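Local coordinates for Serine/threonine-protein phosphatase 2A regulatory subunit B'' subunit alpha (Homo sapiens, PDB 4I5J) that binds calcium through an EF-hand and, as a B'' regulatory subunit of protein phosphatase 2A, might influence the enzyme's substrate choice, activity and location, at residues Y70-S75 with R86-L91; A136-Y141 with R149-I154; Y194-M199 with I252-L257. One frame throughout, in Å; residues are numbered along the deposited sequence.

Contact 1: residues Y70-S75 with R86-L91; sequences YTVNRS and RKSNFL
V72, the last residue of helix 54-72, meets S88 and F90: the end of the incoming helix of an EF-hand-like unit touches the residues that join helix 82-86 to helix 90-97. One methyl does the touching: V72 CG2 lies 3.8 Å from S88 CB and equally 3.8 Å from S88 OG. It also reaches F90 CB at 4.2 Å, an apolar contact with the root of that side chain, while the phenyl ring leads off elsewhere. With V72 CG1 anti to the backbone N (chi1 177°), CG2 is set beside that nitrogen and projects to the serine.

S88 is itself held in place by an ST turn. Its OG sits between the backbone N and the carbonyl carbon (chi1 80°) and accepts from F90 N at 3.1 Å, a bond close to straight at 164°. The same oxygen is hydrogen-bonded to the carbonyl of I85, which ties the end of helix 82-86 to the start of the next helix. I80 and Y109 also touch V72.

Beyond V72 the chain leaves the helix at N73, whose OD1 is bonded to G78 N and whose ND2 is bonded to E84. These three stand at positions 1, 6 and 12 of a twelve-residue stretch, consistent with an EF-hand loop. N73 is also the centre of an inverse gamma turn, closed by R74 N to V72 O at 2.8 Å.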
loop_
_atom_site.group_PDB
_atom_site.type_symbol
_atom_site.label_atom_id
_atom_site.label_comp_id
_atom_site.label_asym_id
_atom_site.label_seq_id
_atom_site.Cartn_x
_atom_site.Cartn_y
_atom_site.Cartn_z
ATOM N N TYR A 70 2.356 -0.102 -7.196
ATOM C CA TYR A 70 2.259 0.571 -5.911
ATOM C C TYR A 70 3.079 1.861 -5.917
ATOM O O TYR A 70 2.615 2.910 -5.484
ATOM C CB TYR A 70 2.763 -0.355 -4.807
ATOM C CG TYR A 70 2.571 0.171 -3.411
ATOM C CD1 TYR A 70 1.469 -0.208 -2.659
ATOM C CD2 TYR A 70 3.481 1.047 -2.845
ATOM C CE1 TYR A 70 1.287 0.262 -1.374
ATOM C CE2 TYR A 70 3.308 1.530 -1.543
ATOM C CZ TYR A 70 2.219 1.134 -0.822
ATOM O OH TYR A 70 2.033 1.601 0.462
ATOM N N THR A 71 4.304 1.774 -6.416
ATOM C CA THR A 71 5.226 2.895 -6.391
ATOM C C THR A 71 5.095 3.795 -7.621
ATOM O O THR A 71 5.189 5.015 -7.526
ATOM C CB THR A 71 6.658 2.367 -6.295
ATOM O OG1 THR A 71 6.806 1.669 -5.059
ATOM C CG2 THR A 71 7.677 3.479 -6.367
ATOM N N VAL A 72 4.874 3.202 -8.784
ATOM C CA VAL A 72 4.911 3.979 -10.025
ATOM C C VAL A 72 3.551 4.595 -10.404
ATOM O O VAL A 72 3.463 5.769 -10.773
ATOM C CB VAL A 72 5.448 3.112 -11.187
ATOM C CG1 VAL A 72 5.415 3.875 -12.480
ATOM C CG2 VAL A 72 6.875 2.643 -10.865
ATOM N N ASN A 73 2.490 3.809 -10.301
ATOM C CA ASN A 73 1.177 4.253 -10.757
ATOM C C ASN A 73 0.434 5.183 -9.780
ATOM O O ASN A 73 -0.608 4.827 -9.242
ATOM C CB ASN A 73 0.323 3.035 -11.073
ATOM C CG ASN A 73 -1.004 3.404 -11.657
ATOM O OD1 ASN A 73 -2.027 2.810 -11.310
ATOM N ND2 ASN A 73 -1.006 4.400 -12.545
ATOM N N ARG A 74 0.961 6.386 -9.585
ATOM C CA ARG A 74 0.478 7.293 -8.536
ATOM C C ARG A 74 -0.957 7.816 -8.701
ATOM O O ARG A 74 -1.560 8.312 -7.743
ATOM C CB ARG A 74 1.454 8.460 -8.389
ATOM C CG ARG A 74 2.816 8.027 -7.879
ATOM C CD ARG A 74 2.760 7.673 -6.403
ATOM N NE ARG A 74 2.259 8.803 -5.632
ATOM C CZ ARG A 74 2.993 9.861 -5.299
ATOM N NH1 ARG A 74 4.268 9.927 -5.662
ATOM N NH2 ARG A 74 2.451 10.854 -4.603
ATOM N N SER A 75 -1.487 7.726 -9.916
ATOM C CA SER A 75 -2.873 8.102 -10.180
ATOM C C SER A 75 -3.860 7.015 -9.756
ATOM O O SER A 75 -5.070 7.233 -9.799
ATOM C CB SER A 75 -3.060 8.349 -11.677
ATOM O OG SER A 75 -3.034 7.114 -12.384
ATOM N N ARG A 86 8.709 8.249 -15.614
ATOM C CA ARG A 86 9.740 9.284 -15.617
ATOM C C ARG A 86 9.989 9.809 -14.204
ATOM O O ARG A 86 11.112 10.154 -13.859
ATOM C CB ARG A 86 9.297 10.420 -16.539
ATOM C CG ARG A 86 10.329 11.476 -16.861
ATOM C CD ARG A 86 9.680 12.566 -17.732
ATOM N NE ARG A 86 8.995 11.980 -18.881
ATOM C CZ ARG A 86 7.747 12.258 -19.249
ATOM N NH1 ARG A 86 7.019 13.137 -18.560
ATOM N NH2 ARG A 86 7.226 11.655 -20.316
ATOM N N LYS A 87 8.949 9.855 -13.375
ATOM C CA LYS A 87 9.116 10.304 -11.983
ATOM C C LYS A 87 9.520 9.200 -10.996
ATOM O O LYS A 87 9.708 9.457 -9.810
ATOM C CB LYS A 87 7.854 11.013 -11.490
ATOM C CG LYS A 87 7.574 12.335 -12.209
ATOM C CD LYS A 87 6.146 12.806 -11.960
ATOM C CE LYS A 87 5.856 14.091 -12.735
ATOM N NZ LYS A 87 4.472 14.594 -12.496
ATOM N N SER A 88 9.691 7.980 -11.497
ATOM C CA SER A 88 10.050 6.843 -10.655
ATOM C C SER A 88 11.491 6.400 -10.896
ATOM O O SER A 88 12.136 6.868 -11.823
ATOM C CB SER A 88 9.123 5.662 -10.961
ATOM O OG SER A 88 9.546 4.994 -12.142
ATOM N N ASN A 89 11.985 5.472 -10.078
ATOM C CA ASN A 89 13.294 4.875 -10.322
ATOM C C ASN A 89 13.190 3.519 -11.000
ATOM O O ASN A 89 14.101 2.692 -10.877
ATOM C CB ASN A 89 14.100 4.729 -9.009
ATOM C CG ASN A 89 13.478 3.730 -8.047
ATOM O OD1 ASN A 89 12.354 3.282 -8.249
ATOM N ND2 ASN A 89 14.214 3.368 -7.001
ATOM N N PHE A 90 12.091 3.262 -11.710
ATOM C CA PHE A 90 11.928 1.921 -12.280
ATOM C C PHE A 90 12.954 1.611 -13.375
ATOM O O PHE A 90 13.574 0.558 -13.373
ATOM C CB PHE A 90 10.513 1.670 -12.817
ATOM C CG PHE A 90 10.329 0.266 -13.342
ATOM C CD1 PHE A 90 10.357 -0.820 -12.468
ATOM C CD2 PHE A 90 10.157 0.030 -14.696
ATOM C CE1 PHE A 90 10.217 -2.124 -12.930
ATOM C CE2 PHE A 90 9.996 -1.270 -15.169
ATOM C CZ PHE A 90 10.035 -2.354 -14.283
ATOM N N LEU A 91 13.126 2.520 -14.322
ATOM C CA LEU A 91 14.042 2.233 -15.415
ATOM C C LEU A 91 15.450 2.125 -14.879
ATOM O O LEU A 91 16.181 1.226 -15.275
ATOM C CB LEU A 91 13.928 3.274 -16.525
ATOM C CG LEU A 91 12.591 3.246 -17.275
ATOM C CD1 LEU A 91 12.608 4.193 -18.461
ATOM C CD2 LEU A 91 12.289 1.825 -17.729
#

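Contact 2: residues A136-Y141 with R149-I154; sequences ADLSRY and RIIERI
L138 and I151 are brought together by contrasting torsions. In L138, CG stands anti to the backbone N (chi1 -162°), which carries CD2 toward the facing helix; in I151 it is CG2 that takes the anti place, while CG1 lies beside the nitrogen (chi1 -63°) and sends CD1 forward. The two side chains cross obliquely, and their leading methyls, L138 CD2 and I151 CD1, come within 4.1 Å. A second, looser touch runs from L138 CD2 to I154 CG2 at 4.4 Å. I151 and I154, three residues apart, thus offer their side chains from one face of helix 148-154, and the leucine branch reaches both.

S139 adds a polar atom to this apolar surface. Its OG rests against the branch point of I151, 3.7 Å from CG2 and 3.9 Å from CG1. The oxygen resting on the isoleucine already has its hydrogen bond, to Q135 O. Meanwhile the backbone turns away in a type I beta turn from L138 to Y141, in which Y141 N donates to L138 O at 3.0 Å. Within the turn segment itself, R140 NH1 forms a salt bridge with D137 OD1 at 3.5 Å.

The whole is plain packing within the EF-hand pair, away from the calcium site. L138 also touches F179 of helix 173-184. The contact joins helix 135-138, which directly follows strand 133-134 and its antiparallel partner strand 170-171 in the small sheet, to helix 148-154, whose I154 faces W195 and C198 of helix 189-199.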
loop_
_atom_site.group_PDB
_atom_site.type_symbol
_atom_site.label_atom_id
_atom_site.label_comp_id
_atom_site.label_asym_id
_atom_site.label_seq_id
_atom_site.Cartn_x
_atom_site.Cartn_y
_atom_site.Cartn_z
ATOM N N ALA A 136 -12.223 -10.590 9.176
ATOM C CA ALA A 136 -11.943 -11.090 10.523
ATOM C C ALA A 136 -10.486 -11.478 10.691
ATOM O O ALA A 136 -9.850 -11.123 11.674
ATOM C CB ALA A 136 -12.832 -12.309 10.842
ATOM N N ASP A 137 -9.965 -12.240 9.742
ATOM C CA ASP A 137 -8.559 -12.596 9.795
ATOM C C ASP A 137 -7.625 -11.393 9.715
ATOM O O ASP A 137 -6.670 -11.303 10.493
ATOM C CB ASP A 137 -8.226 -13.658 8.753
ATOM C CG ASP A 137 -8.902 -14.996 9.066
ATOM O OD1 ASP A 137 -9.108 -15.298 10.271
ATOM O OD2 ASP A 137 -9.257 -15.723 8.118
ATOM N N LEU A 138 -7.912 -10.450 8.819
ATOM C CA LEU A 138 -7.058 -9.276 8.716
ATOM C C LEU A 138 -7.085 -8.472 10.017
ATOM O O LEU A 138 -6.087 -7.878 10.402
ATOM C CB LEU A 138 -7.458 -8.398 7.539
ATOM C CG LEU A 138 -6.383 -7.407 7.093
ATOM C CD1 LEU A 138 -5.176 -8.172 6.603
ATOM C CD2 LEU A 138 -6.910 -6.415 6.028
ATOM N N SER A 139 -8.223 -8.487 10.706
ATOM C CA SER A 139 -8.362 -7.801 11.989
ATOM C C SER A 139 -7.407 -8.326 13.052
ATOM O O SER A 139 -7.146 -7.655 14.042
ATOM C CB SER A 139 -9.801 -7.911 12.480
ATOM O OG SER A 139 -10.648 -7.076 11.708
ATOM N N ARG A 140 -6.882 -9.526 12.840
ATOM C CA ARG A 140 -5.948 -10.137 13.778
ATOM C C ARG A 140 -4.489 -10.004 13.359
ATOM O O ARG A 140 -3.595 -10.486 14.052
ATOM C CB ARG A 140 -6.296 -11.607 13.960
ATOM C CG ARG A 140 -7.616 -11.779 14.638
ATOM C CD ARG A 140 -8.109 -13.202 14.603
ATOM N NE ARG A 140 -9.475 -13.220 15.106
ATOM C CZ ARG A 140 -10.556 -13.424 14.360
ATOM N NH1 ARG A 140 -10.452 -13.682 13.065
ATOM N NH2 ARG A 140 -11.751 -13.396 14.924
ATOM N N TYR A 141 -4.250 -9.363 12.220
ATOM C CA TYR A 141 -2.892 -9.132 11.739
ATOM C C TYR A 141 -2.156 -8.303 12.767
ATOM O O TYR A 141 -2.723 -7.348 13.298
ATOM C CB TYR A 141 -2.937 -8.361 10.423
ATOM C CG TYR A 141 -1.592 -7.989 9.831
ATOM C CD1 TYR A 141 -0.831 -8.925 9.148
ATOM C CD2 TYR A 141 -1.103 -6.694 9.924
ATOM C CE1 TYR A 141 0.385 -8.591 8.590
ATOM C CE2 TYR A 141 0.116 -6.350 9.373
ATOM C CZ TYR A 141 0.855 -7.305 8.703
ATOM O OH TYR A 141 2.068 -6.989 8.137
ATOM N N ARG A 149 -12.801 -0.581 12.463
ATOM C CA ARG A 149 -13.402 0.410 11.589
ATOM C C ARG A 149 -12.517 0.722 10.377
ATOM O O ARG A 149 -13.014 0.853 9.262
ATOM C CB ARG A 149 -13.789 1.674 12.362
ATOM C CG ARG A 149 -15.140 1.514 13.059
ATOM C CD ARG A 149 -15.455 2.636 14.076
ATOM N NE ARG A 149 -16.741 2.362 14.720
ATOM C CZ ARG A 149 -17.346 3.157 15.596
ATOM N NH1 ARG A 149 -16.797 4.305 15.955
ATOM N NH2 ARG A 149 -18.513 2.800 16.104
ATOM N N ILE A 150 -11.214 0.829 10.589
ATOM C CA ILE A 150 -10.317 0.994 9.453
ATOM C C ILE A 150 -10.319 -0.281 8.571
ATOM O O ILE A 150 -10.341 -0.185 7.353
ATOM C CB ILE A 150 -8.890 1.418 9.900
ATOM C CG1 ILE A 150 -8.216 2.242 8.804
ATOM C CG2 ILE A 150 -8.060 0.206 10.389
ATOM C CD1 ILE A 150 -8.888 3.631 8.578
ATOM N N ILE A 151 -10.380 -1.458 9.184
ATOM C CA ILE A 151 -10.380 -2.712 8.418
ATOM C C ILE A 151 -11.645 -2.813 7.564
ATOM O O ILE A 151 -11.592 -3.167 6.388
ATOM C CB ILE A 151 -10.255 -3.957 9.335
ATOM C CG1 ILE A 151 -8.919 -3.954 10.097
ATOM C CG2 ILE A 151 -10.433 -5.242 8.538
ATOM C CD1 ILE A 151 -7.689 -4.018 9.239
ATOM N N GLU A 152 -12.779 -2.463 8.157
ATOM C CA GLU A 152 -14.038 -2.389 7.427
ATOM C C GLU A 152 -13.901 -1.438 6.241
ATOM O O GLU A 152 -14.406 -1.711 5.148
ATOM C CB GLU A 152 -15.169 -1.948 8.371
ATOM C CG GLU A 152 -16.546 -1.873 7.745
ATOM C CD GLU A 152 -17.636 -1.637 8.792
ATOM O OE1 GLU A 152 -17.311 -1.598 10.003
ATOM O OE2 GLU A 152 -18.816 -1.488 8.405
ATOM N N ARG A 153 -13.185 -0.335 6.436
ATOM C CA ARG A 153 -12.944 0.591 5.326
ATOM C C ARG A 153 -12.073 -0.034 4.232
ATOM O O ARG A 153 -12.316 0.152 3.040
ATOM C CB ARG A 153 -12.339 1.898 5.844
ATOM C CG ARG A 153 -13.319 2.757 6.677
ATOM C CD ARG A 153 -14.434 3.297 5.803
ATOM N NE ARG A 153 -13.866 4.116 4.736
ATOM C CZ ARG A 153 -14.396 4.243 3.525
ATOM N NH1 ARG A 153 -15.527 3.618 3.227
ATOM N NH2 ARG A 153 -13.800 5.006 2.621
ATOM N N ILE A 154 -11.050 -0.769 4.632
ATOM C CA ILE A 154 -10.234 -1.484 3.658
ATOM C C ILE A 154 -11.102 -2.410 2.808
ATOM O O ILE A 154 -10.918 -2.510 1.599
ATOM C CB ILE A 154 -9.150 -2.285 4.355
ATOM C CG1 ILE A 154 -8.043 -1.348 4.855
ATOM C CG2 ILE A 154 -8.595 -3.357 3.426
ATOM C CD1 ILE A 154 -7.287 -1.942 6.068
#

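Contact 3: residues Y194-M199 with I252-L257; sequences YWFRCM and ITLRDL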
loop_
_atom_site.group_PDB
_atom_site.type_symbol
_atom_site.label_atom_id
_atom_site.label_comp_id
_atom_site.label_asym_id
_atom_site.label_seq_id
_atom_site.Cartn_x
_atom_site.Cartn_y
_atom_site.Cartn_z
ATOM N N TYR A 194 -3.375 5.693 0.613
ATOM C CA TYR A 194 -4.104 4.471 0.938
ATOM C C TYR A 194 -4.893 4.669 2.242
ATOM O O TYR A 194 -6.095 4.391 2.292
ATOM C CB TYR A 194 -3.109 3.309 1.055
ATOM C CG TYR A 194 -3.684 1.931 1.307
ATOM C CD1 TYR A 194 -3.818 1.019 0.271
ATOM C CD2 TYR A 194 -4.048 1.528 2.586
ATOM C CE1 TYR A 194 -4.311 -0.255 0.492
ATOM C CE2 TYR A 194 -4.543 0.245 2.824
ATOM C CZ TYR A 194 -4.677 -0.635 1.763
ATOM O OH TYR A 194 -5.176 -1.907 1.963
ATOM N N TRP A 195 -4.231 5.155 3.291
ATOM C CA TRP A 195 -4.927 5.370 4.564
ATOM C C TRP A 195 -5.871 6.556 4.497
ATOM O O TRP A 195 -6.899 6.574 5.174
ATOM C CB TRP A 195 -3.953 5.505 5.731
ATOM C CG TRP A 195 -3.156 4.275 5.864
ATOM C CD1 TRP A 195 -1.816 4.139 5.651
ATOM C CD2 TRP A 195 -3.654 2.964 6.159
ATOM N NE1 TRP A 195 -1.448 2.825 5.812
ATOM C CE2 TRP A 195 -2.556 2.085 6.126
ATOM C CE3 TRP A 195 -4.921 2.453 6.452
ATOM C CZ2 TRP A 195 -2.681 0.716 6.396
ATOM C CZ3 TRP A 195 -5.054 1.096 6.712
ATOM C CH2 TRP A 195 -3.938 0.243 6.684
ATOM N N PHE A 196 -5.542 7.534 3.658
ATOM C CA PHE A 196 -6.440 8.670 3.474
ATOM C C PHE A 196 -7.753 8.200 2.857
ATOM O O PHE A 196 -8.816 8.592 3.310
ATOM C CB PHE A 196 -5.814 9.747 2.603
ATOM C CG PHE A 196 -6.669 10.973 2.474
ATOM C CD1 PHE A 196 -6.480 12.054 3.329
ATOM C CD2 PHE A 196 -7.674 11.043 1.515
ATOM C CE1 PHE A 196 -7.270 13.187 3.231
ATOM C CE2 PHE A 196 -8.486 12.171 1.419
ATOM C CZ PHE A 196 -8.284 13.244 2.269
ATOM N N ARG A 197 -7.686 7.362 1.820
ATOM C CA ARG A 197 -8.907 6.859 1.192
ATOM C C ARG A 197 -9.733 6.028 2.177
ATOM O O ARG A 197 -10.968 5.972 2.088
ATOM C CB ARG A 197 -8.539 5.964 0.008
ATOM C CG ARG A 197 -8.227 6.704 -1.254
ATOM C CD ARG A 197 -7.388 5.850 -2.197
ATOM N NE ARG A 197 -7.245 6.544 -3.466
ATOM C CZ ARG A 197 -7.829 6.153 -4.590
ATOM N NH1 ARG A 197 -8.571 5.045 -4.607
ATOM N NH2 ARG A 197 -7.642 6.856 -5.699
ATOM N N CYS A 198 -9.053 5.333 3.094
ATOM C CA CYS A 198 -9.798 4.558 4.092
ATOM C C CYS A 198 -10.486 5.482 5.097
ATOM O O CYS A 198 -11.620 5.229 5.493
ATOM C CB CYS A 198 -8.894 3.585 4.838
ATOM S SG CYS A 198 -8.304 2.251 3.819
ATOM N N MET A 199 -9.801 6.549 5.502
ATOM C CA MET A 199 -10.378 7.503 6.455
ATOM C C MET A 199 -11.417 8.420 5.834
ATOM O O MET A 199 -12.317 8.905 6.529
ATOM C CB MET A 199 -9.295 8.339 7.135
ATOM C CG MET A 199 -8.420 7.512 8.080
ATOM S SD MET A 199 -7.422 8.547 9.176
ATOM C CE MET A 199 -8.752 9.258 10.177
ATOM N N ILE A 252 -9.506 18.341 6.219
ATOM C CA ILE A 252 -8.112 17.946 6.021
ATOM C C ILE A 252 -7.904 17.226 4.702
ATOM O O ILE A 252 -8.597 16.248 4.410
ATOM C CB ILE A 252 -7.632 17.046 7.181
ATOM C CG1 ILE A 252 -7.617 17.865 8.475
ATOM C CG2 ILE A 252 -6.230 16.475 6.909
ATOM C CD1 ILE A 252 -7.557 17.024 9.701
ATOM N N THR A 253 -6.947 17.703 3.902
ATOM C CA THR A 253 -6.690 17.115 2.597
ATOM C C THR A 253 -5.473 16.177 2.554
ATOM O O THR A 253 -4.640 16.137 3.461
ATOM C CB THR A 253 -6.488 18.192 1.502
ATOM O OG1 THR A 253 -5.225 18.844 1.685
ATOM C CG2 THR A 253 -7.609 19.216 1.525
ATOM N N LEU A 254 -5.370 15.420 1.473
ATOM C CA LEU A 254 -4.231 14.536 1.310
ATOM C C LEU A 254 -2.975 15.410 1.252
ATOM O O LEU A 254 -1.962 15.123 1.895
ATOM C CB LEU A 254 -4.392 13.726 0.030
ATOM C CG LEU A 254 -3.219 12.819 -0.320
ATOM C CD1 LEU A 254 -3.027 11.771 0.773
ATOM C CD2 LEU A 254 -3.513 12.170 -1.655
ATOM N N ARG A 255 -3.068 16.496 0.500
ATOM C CA ARG A 255 -2.005 17.481 0.448
ATOM C C ARG A 255 -1.581 17.952 1.848
ATOM O O ARG A 255 -0.385 18.036 2.117
ATOM C CB ARG A 255 -2.439 18.666 -0.409
ATOM C CG ARG A 255 -1.309 19.564 -0.863
ATOM C CD ARG A 255 -1.837 20.701 -1.746
ATOM N NE ARG A 255 -0.775 21.277 -2.567
ATOM C CZ ARG A 255 0.047 22.240 -2.162
ATOM N NH1 ARG A 255 -0.069 22.753 -0.943
ATOM N NH2 ARG A 255 0.988 22.694 -2.981
ATOM N N ASP A 256 -2.539 18.246 2.736
ATOM C CA ASP A 256 -2.187 18.679 4.103
ATOM C C ASP A 256 -1.412 17.575 4.824
ATOM O O ASP A 256 -0.444 17.838 5.538
ATOM C CB ASP A 256 -3.420 19.006 4.944
ATOM C CG ASP A 256 -4.232 20.168 4.399
ATOM O OD1 ASP A 256 -3.668 21.152 3.876
ATOM O OD2 ASP A 256 -5.468 20.080 4.498
ATOM N N LEU A 257 -1.851 16.335 4.642
ATOM C CA LEU A 257 -1.215 15.213 5.336
ATOM C C LEU A 257 0.185 14.872 4.794
ATOM O O LEU A 257 1.080 14.564 5.580
ATOM C CB LEU A 257 -2.147 13.987 5.398
ATOM C CG LEU A 257 -3.268 14.133 6.447
ATOM C CD1 LEU A 257 -4.460 13.176 6.219
ATOM C CD2 LEU A 257 -2.705 13.952 7.866
#
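F196 sets one face of its ring against the first turn of helix 254-260: L254 CB stands over the centre of that face, 4.2 Å from the ring centroid and only 8° off its normal, a CH-pi contact. The phenyl group gets there because CG is anti to the backbone N (chi1 -176°), directing it out from helix 189-199. L254 CD1 folds back to F196 CB at 3.9 Å. Around the rim, two different groups meet the ring near its plane, L257 CD1 at 3.7 Å from F196 CD1 and the carbonyl oxygen of I252 at 3.5 Å from F196 CE1.

The backbone that receives the ring is fixed by a capping box. D256 N donates to T253 OG1 at 2.9 Å, and T253 N returns a bond of 2.9 Å to D256 OD2, approaching 36° out of the carboxylate plane. Y267 and L207 also touch F196.

F196 lies four residues before D200, the first ligand of the bound calcium, and segment 252-257 probably belongs to the partner hand. The backbone of I252 pairs with that of L207 in the calcium loop, the loop-to-loop pairing characteristic of paired EF-hands.

How the contacts relate
All three contacts are buried, but they belong to different parts of the fold. Contact 1 lies in the N-terminal EF-hand domain, about 28 Å from contact 2 between centres and on the opposite side of the chain's centre. Contacts 2 and 3 are coupled: R153 is probably hydrogen-bonded to the carbonyl oxygens of R197 and C198, and I150 rests on C198. The chemistry of the three differs with their place. Contact 1 rests on a single valine methyl at a helix junction, contact 2 is aliphatic with one hydroxyl, and contact 3 sets an aromatic ring against leucine side chains and backbone and, alone among them, adjoins the calcium loop.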